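Long-range contact in NAD(P)H dehydrogenase (quinone) (Mycobacterium tuberculosis, PDB 1XDI), which uses FAD to reduce quinones with NADH or NADPH and may contribute to virulence by raising resistance to reactive oxygen intermediates: residues T209-Q214 with K242-A247. Sequence-based numbering, arbitrary orientation.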
loop_
_atom_site.group_PDB
_atom_site.type_symbol
_atom_site.label_atom_id
_atom_site.label_comp_id
_atom_site.label_asym_id
_atom_site.label_seq_id
_atom_site.Cartn_x
_atom_site.Cartn_y
_atom_site.Cartn_z
ATOM N N THR A 209 23.292 10.493 43.616
ATOM C CA THR A 209 23.515 11.903 43.417
ATOM C C THR A 209 24.049 12.030 41.997
ATOM O O THR A 209 25.091 11.486 41.657
ATOM C CB THR A 209 24.517 12.401 44.441
ATOM O OG1 THR A 209 23.973 12.186 45.744
ATOM C CG2 THR A 209 24.807 13.895 44.256
ATOM N N VAL A 210 23.312 12.719 41.152
ATOM C CA VAL A 210 23.733 12.845 39.768
ATOM C C VAL A 210 24.442 14.187 39.527
ATOM O O VAL A 210 24.035 15.239 40.080
ATOM C CB VAL A 210 22.513 12.790 38.766
ATOM C CG1 VAL A 210 23.024 12.539 37.366
ATOM C CG2 VAL A 210 21.521 11.755 39.172
ATOM N N VAL A 211 25.514 14.130 38.736
ATOM C CA VAL A 211 26.208 15.324 38.332
ATOM C C VAL A 211 25.926 15.340 36.857
ATOM O O VAL A 211 26.670 14.790 36.063
ATOM C CB VAL A 211 27.730 15.280 38.590
ATOM C CG1 VAL A 211 28.384 16.577 38.032
ATOM C CG2 VAL A 211 27.997 15.155 40.121
ATOM N N ALA A 212 24.819 15.976 36.515
ATOM C CA ALA A 212 24.340 16.099 35.138
ATOM C C ALA A 212 24.871 17.311 34.351
ATOM O O ALA A 212 24.931 18.412 34.895
ATOM C CB ALA A 212 22.814 16.180 35.174
ATOM N N SER A 213 25.210 17.124 33.072
ATOM C CA SER A 213 25.679 18.238 32.244
ATOM C C SER A 213 24.480 19.026 31.790
ATOM O O SER A 213 24.555 20.225 31.569
ATOM C CB SER A 213 26.405 17.768 31.004
ATOM O OG SER A 213 26.657 16.384 31.059
ATOM N N GLN A 214 23.350 18.365 31.670
ATOM C CA GLN A 214 22.175 19.068 31.206
ATOM C C GLN A 214 21.217 19.410 32.350
ATOM O O GLN A 214 21.567 19.287 33.527
ATOM C CB GLN A 214 21.486 18.215 30.123
ATOM C CG GLN A 214 21.848 18.599 28.668
ATOM C CD GLN A 214 23.355 18.762 28.420
ATOM O OE1 GLN A 214 24.147 17.876 28.748
ATOM N NE2 GLN A 214 23.752 19.888 27.828
ATOM N N LYS A 242 22.405 20.128 38.587
ATOM C CA LYS A 242 22.206 20.394 37.146
ATOM C C LYS A 242 23.384 21.165 36.614
ATOM O O LYS A 242 24.030 21.865 37.365
ATOM C CB LYS A 242 20.971 21.273 36.865
ATOM C CG LYS A 242 19.606 20.662 37.180
ATOM C CD LYS A 242 18.722 21.717 37.815
ATOM C CE LYS A 242 17.287 21.301 37.860
ATOM N NZ LYS A 242 16.628 21.987 36.715
ATOM N N ASN A 243 23.629 21.043 35.315
ATOM C CA ASN A 243 24.678 21.763 34.597
ATOM C C ASN A 243 26.048 21.782 35.206
ATOM O O ASN A 243 26.663 22.829 35.351
ATOM C CB ASN A 243 24.234 23.198 34.350
ATOM C CG ASN A 243 22.891 23.277 33.661
ATOM O OD1 ASN A 243 22.621 22.548 32.694
ATOM N ND2 ASN A 243 22.035 24.165 34.151
ATOM N N ALA A 244 26.546 20.617 35.562
ATOM C CA ALA A 244 27.857 20.566 36.135
ATOM C C ALA A 244 28.596 19.425 35.486
ATOM O O ALA A 244 27.985 18.448 35.039
ATOM C CB ALA A 244 27.759 20.380 37.631
ATOM N N ARG A 245 29.908 19.584 35.379
ATOM C CA ARG A 245 30.757 18.565 34.799
ATOM C C ARG A 245 31.765 18.193 35.898
ATOM O O ARG A 245 32.161 19.034 36.729
ATOM C CB ARG A 245 31.505 19.098 33.576
ATOM C CG ARG A 245 30.674 19.788 32.465
ATOM C CD ARG A 245 31.597 20.107 31.223
ATOM N NE ARG A 245 30.990 20.990 30.208
ATOM C CZ ARG A 245 31.586 21.371 29.062
ATOM N NH1 ARG A 245 32.822 20.936 28.777
ATOM N NH2 ARG A 245 30.961 22.198 28.200
ATOM N N ALA A 246 32.175 16.934 35.925
ATOM C CA ALA A 246 33.125 16.541 36.927
ATOM C C ALA A 246 34.552 16.908 36.498
ATOM O O ALA A 246 35.074 16.382 35.516
ATOM C CB ALA A 246 33.007 15.076 37.173
ATOM N N ALA A 247 35.175 17.821 37.238
ATOM C CA ALA A 247 36.542 18.258 37.001
ATOM C C ALA A 247 37.503 17.090 37.281
ATOM O O ALA A 247 38.576 16.997 36.696
ATOM C CB ALA A 247 36.837 19.415 37.909
#
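Two backbone hydrogen bonds join the segments, whose touching parts, 211-214 and 242-246, run 123° apart. A244 N donates to A212 O at 2.8 Å. The bond is nearly straight, with 168° at the hydrogen. N243 N donates to Q214 O at 3.2 Å, from above the plane of that carbonyl. N243 CA adds a CA-H...O contact to S213 O at 3.4 Å. Consecutive amides of one loop thus bind two carbonyls of the other.

The side chains add one small apolar contact. V211 CG1, anti to the backbone N (chi1 176°), meets A244 CB at 3.9 Å. V211 CG1 also lies 3.6 Å from A244 O. M260 of strand 256-260 touches both V211 and A244, and F241 packs on V211. CB of K242 points away from the 209-214 segment yet lies 3.9 Å from Q214 O. S190 OG accepts a hydrogen bond from Q214 N, which ties this loop to the turn after strand 185-188.

Strands 208-211 and 239-241 are parallel neighbours, linked by helix 223-235 in a beta-alpha-beta crossover. The contact joins the loops that follow their C-terminal ends, just past a Rossmann-type parallel sheet consistent with the NAD(P)H-binding domain of this flavoprotein family.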